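Long-range contact in probable LacI-family transcriptional regulator (Corynebacterium glutamicum ATCC 13032, PDB 3BIL), which probably binds cis-regulatory DNA and acts as a transcription factor: residues Glu106-Thr119 with Val129-Leu141. Residues are numbered along the deposited sequence; the frame is centred on the assembly and turned at random.
Sequences EDATTMSGSLEFLT and VPNEECANQLEDL
Met-111 reaches from helix 108-119 to the loop that leads into helix 135-141. CG of Met-111 stands anti to its own N (chi1 -175°), carrying the sulfur across; the amide N-H of Asn-131 points straight at it in a weak hydrogen bond, Asn-131 N to Met-111 SD 3.6 Å. A bend at the last torsion brings CE over the chain at Val-129 and against Asn-131 CB. Met-111 SD also packs against Cys-134 SG at 4.0 Å, and Ala-108 CB abuts Glu-133 CB at 3.7 Å. Further along, Leu-141 CD1 touches both Leu-115 CD2 (3.9 Å) and Thr-119 CG2 (3.7 Å); Leu-138 CD2 meets that same Leu-115 methyl, the two side chains crossing at about a right angle. Toward the outer side, Ser-112 OG gives a weak hydrogen bond to Gln-137 OE1 at 2.9 Å, with Gln-137 NE2 equally near, OG facing the O/N end of the amide. The helices run almost parallel, 13° apart, as successive helices of a Rossmann-like beta-alpha-beta lobe in the periplasmic-binding-protein fold, linked through strand 126-128. Beneath, Met-111 and Leu-115 rest on Ile-72, and Leu-138 on Leu-150. Asn-131 OD1 accepts weakly from Glu-133 N within the turn; Asp-107 N-caps the first helix, OD1 accepting from Thr-110 N and OG1 on opposite faces of the carboxylate plane.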
# COMPACT_ATOMS: atom_id res chain seq x y z
N GLU A 106 -14.14 -6.06 -2.20
CA GLU A 106 -15.25 -6.16 -1.25
C GLU A 106 -16.58 -6.46 -1.98
O GLU A 106 -17.66 -6.04 -1.56
CB GLU A 106 -15.34 -4.88 -0.40
CG GLU A 106 -14.00 -4.43 0.23
CD GLU A 106 -13.65 -5.16 1.53
OE1 GLU A 106 -14.16 -6.28 1.78
OE2 GLU A 106 -12.84 -4.60 2.32
N ASP A 107 -16.46 -7.21 -3.09
CA ASP A 107 -17.55 -7.48 -4.00
C ASP A 107 -17.71 -8.98 -4.09
O ASP A 107 -16.81 -9.67 -4.58
CB ASP A 107 -17.25 -6.93 -5.41
CG ASP A 107 -18.47 -6.91 -6.33
OD1 ASP A 107 -18.57 -7.74 -7.26
OD2 ASP A 107 -19.35 -6.05 -6.12
N ALA A 108 -18.85 -9.47 -3.60
CA ALA A 108 -19.16 -10.89 -3.60
C ALA A 108 -19.13 -11.50 -5.00
O ALA A 108 -18.50 -12.55 -5.21
CB ALA A 108 -20.51 -11.13 -2.94
N THR A 109 -19.79 -10.85 -5.96
CA THR A 109 -19.80 -11.31 -7.35
C THR A 109 -18.37 -11.49 -7.89
O THR A 109 -18.08 -12.49 -8.57
CB THR A 109 -20.57 -10.34 -8.28
OG1 THR A 109 -21.86 -10.06 -7.73
CG2 THR A 109 -20.72 -10.92 -9.69
N THR A 110 -17.48 -10.54 -7.59
CA THR A 110 -16.11 -10.64 -8.08
C THR A 110 -15.42 -11.90 -7.53
O THR A 110 -14.82 -12.64 -8.29
CB THR A 110 -15.27 -9.35 -7.82
OG1 THR A 110 -16.06 -8.19 -8.09
CG2 THR A 110 -14.09 -9.31 -8.74
N MET A 111 -15.54 -12.14 -6.22
CA MET A 111 -14.92 -13.28 -5.53
C MET A 111 -15.52 -14.59 -6.00
O MET A 111 -14.81 -15.62 -6.15
CB MET A 111 -15.08 -13.17 -4.01
CG MET A 111 -14.35 -14.26 -3.20
SD MET A 111 -14.71 -14.18 -1.43
CE MET A 111 -14.00 -12.58 -0.99
N SER A 112 -16.83 -14.55 -6.20
CA SER A 112 -17.54 -15.64 -6.84
C SER A 112 -16.80 -15.98 -8.14
O SER A 112 -16.33 -17.12 -8.30
CB SER A 112 -18.99 -15.22 -7.10
OG SER A 112 -19.84 -16.34 -7.24
N GLY A 113 -16.64 -14.99 -9.03
CA GLY A 113 -15.86 -15.13 -10.26
C GLY A 113 -14.49 -15.76 -10.08
O GLY A 113 -14.10 -16.65 -10.84
N SER A 114 -13.77 -15.32 -9.05
CA SER A 114 -12.39 -15.78 -8.77
C SER A 114 -12.25 -17.24 -8.36
O SER A 114 -11.42 -17.96 -8.91
CB SER A 114 -11.76 -14.92 -7.68
OG SER A 114 -11.27 -13.70 -8.20
N LEU A 115 -13.03 -17.64 -7.37
CA LEU A 115 -13.01 -19.00 -6.83
C LEU A 115 -13.32 -19.98 -7.94
O LEU A 115 -12.54 -20.90 -8.19
CB LEU A 115 -14.07 -19.14 -5.74
CG LEU A 115 -13.85 -18.31 -4.48
CD1 LEU A 115 -15.18 -17.92 -3.84
CD2 LEU A 115 -12.95 -19.09 -3.53
N GLU A 116 -14.45 -19.76 -8.59
CA GLU A 116 -14.81 -20.51 -9.79
C GLU A 116 -13.57 -20.65 -10.69
O GLU A 116 -13.21 -21.76 -11.09
CB GLU A 116 -15.94 -19.78 -10.53
CG GLU A 116 -16.33 -20.40 -11.87
CD GLU A 116 -16.43 -19.36 -12.99
OE1 GLU A 116 -17.49 -19.30 -13.64
OE2 GLU A 116 -15.45 -18.60 -13.23
N PHE A 117 -12.91 -19.53 -10.98
CA PHE A 117 -11.78 -19.55 -11.87
C PHE A 117 -10.58 -20.26 -11.26
O PHE A 117 -9.95 -21.07 -11.93
CB PHE A 117 -11.39 -18.14 -12.32
CG PHE A 117 -10.17 -18.11 -13.21
CD1 PHE A 117 -10.29 -18.18 -14.59
CD2 PHE A 117 -8.89 -18.01 -12.67
CE1 PHE A 117 -9.15 -18.15 -15.42
CE2 PHE A 117 -7.76 -17.98 -13.49
CZ PHE A 117 -7.89 -18.06 -14.86
N LEU A 118 -10.25 -19.96 -10.01
CA LEU A 118 -9.03 -20.50 -9.40
C LEU A 118 -9.00 -22.03 -9.37
O LEU A 118 -7.97 -22.63 -9.66
CB LEU A 118 -8.77 -19.94 -7.99
CG LEU A 118 -7.99 -18.62 -7.80
CD1 LEU A 118 -7.79 -18.36 -6.31
CD2 LEU A 118 -6.65 -18.60 -8.52
N THR A 119 -10.14 -22.63 -9.02
CA THR A 119 -10.21 -24.09 -8.92
C THR A 119 -10.32 -24.72 -10.30
O THR A 119 -9.88 -25.85 -10.51
CB THR A 119 -11.35 -24.56 -8.00
OG1 THR A 119 -12.62 -24.30 -8.62
CG2 THR A 119 -11.29 -23.81 -6.69
N VAL A 129 -9.75 -14.42 2.03
CA VAL A 129 -10.48 -13.54 2.97
C VAL A 129 -11.94 -13.51 2.56
O VAL A 129 -12.31 -12.74 1.68
CB VAL A 129 -9.94 -12.08 3.03
CG1 VAL A 129 -10.75 -11.26 4.02
CG2 VAL A 129 -8.46 -12.04 3.42
N PRO A 130 -12.77 -14.32 3.22
CA PRO A 130 -14.14 -14.55 2.79
C PRO A 130 -15.02 -13.32 2.90
O PRO A 130 -15.02 -12.67 3.94
CB PRO A 130 -14.64 -15.58 3.79
CG PRO A 130 -13.81 -15.36 5.00
CD PRO A 130 -12.46 -15.04 4.46
N ASN A 131 -15.75 -13.01 1.83
CA ASN A 131 -16.96 -12.19 1.91
C ASN A 131 -18.05 -13.10 2.47
O ASN A 131 -18.13 -14.28 2.09
CB ASN A 131 -17.35 -11.69 0.53
CG ASN A 131 -18.23 -10.43 0.57
OD1 ASN A 131 -19.37 -10.45 1.04
ND2 ASN A 131 -17.69 -9.33 0.04
N GLU A 132 -18.89 -12.60 3.37
CA GLU A 132 -19.95 -13.43 3.95
C GLU A 132 -20.98 -13.90 2.92
O GLU A 132 -21.50 -15.00 3.02
CB GLU A 132 -20.64 -12.70 5.09
CG GLU A 132 -19.77 -12.59 6.30
CD GLU A 132 -20.39 -11.76 7.40
OE1 GLU A 132 -19.67 -11.51 8.40
OE2 GLU A 132 -21.58 -11.37 7.27
N GLU A 133 -21.25 -13.05 1.93
CA GLU A 133 -22.17 -13.39 0.86
C GLU A 133 -21.65 -14.48 -0.08
O GLU A 133 -22.18 -14.64 -1.18
CB GLU A 133 -22.50 -12.14 0.06
CG GLU A 133 -23.09 -11.04 0.90
CD GLU A 133 -24.32 -10.46 0.26
OE1 GLU A 133 -24.19 -9.93 -0.87
OE2 GLU A 133 -25.41 -10.55 0.87
N CYS A 134 -20.63 -15.22 0.35
CA CYS A 134 -19.99 -16.28 -0.44
C CYS A 134 -19.84 -17.53 0.40
O CYS A 134 -19.13 -18.47 0.02
CB CYS A 134 -18.59 -15.86 -0.92
SG CYS A 134 -18.55 -14.71 -2.31
N ALA A 135 -20.51 -17.54 1.55
CA ALA A 135 -20.42 -18.64 2.49
C ALA A 135 -20.74 -20.00 1.83
O ALA A 135 -20.07 -21.00 2.09
CB ALA A 135 -21.32 -18.39 3.69
N ASN A 136 -21.74 -20.00 0.95
CA ASN A 136 -22.18 -21.24 0.29
C ASN A 136 -21.14 -21.84 -0.66
O ASN A 136 -20.74 -23.00 -0.48
CB ASN A 136 -23.54 -21.03 -0.41
CG ASN A 136 -24.69 -20.81 0.58
OD1 ASN A 136 -24.56 -21.01 1.79
ND2 ASN A 136 -25.84 -20.40 0.05
N GLN A 137 -20.69 -21.06 -1.64
CA GLN A 137 -19.73 -21.54 -2.64
C GLN A 137 -18.46 -22.00 -1.98
O GLN A 137 -17.80 -22.92 -2.47
CB GLN A 137 -19.34 -20.45 -3.62
CG GLN A 137 -20.36 -19.37 -3.80
CD GLN A 137 -19.84 -18.29 -4.70
OE1 GLN A 137 -19.01 -18.54 -5.59
NE2 GLN A 137 -20.31 -17.06 -4.49
N LEU A 138 -18.11 -21.33 -0.88
CA LEU A 138 -16.88 -21.60 -0.13
C LEU A 138 -16.94 -22.93 0.61
O LEU A 138 -15.90 -23.53 0.88
CB LEU A 138 -16.54 -20.44 0.85
CG LEU A 138 -15.73 -19.21 0.41
CD1 LEU A 138 -15.84 -18.11 1.42
CD2 LEU A 138 -14.27 -19.53 0.16
N GLU A 139 -18.15 -23.38 0.95
CA GLU A 139 -18.33 -24.66 1.62
C GLU A 139 -18.20 -25.79 0.61
O GLU A 139 -17.48 -26.76 0.84
CB GLU A 139 -19.69 -24.71 2.30
CG GLU A 139 -19.61 -25.18 3.73
CD GLU A 139 -19.14 -24.09 4.68
OE1 GLU A 139 -19.91 -23.68 5.58
OE2 GLU A 139 -17.99 -23.62 4.52
N ASP A 140 -18.90 -25.64 -0.52
CA ASP A 140 -18.83 -26.56 -1.66
C ASP A 140 -17.41 -26.92 -2.11
O ASP A 140 -17.11 -28.10 -2.35
CB ASP A 140 -19.61 -25.98 -2.84
CG ASP A 140 -21.09 -26.33 -2.81
OD1 ASP A 140 -21.64 -26.62 -1.71
OD2 ASP A 140 -21.70 -26.32 -3.89
N LEU A 141 -16.55 -25.90 -2.23
CA LEU A 141 -15.16 -26.13 -2.63
C LEU A 141 -14.43 -27.01 -1.62
O LEU A 141 -13.58 -27.81 -2.00
CB LEU A 141 -14.42 -24.81 -2.83
CG LEU A 141 -14.84 -23.86 -3.96
CD1 LEU A 141 -13.75 -22.83 -4.15
CD2 LEU A 141 -15.12 -24.57 -5.28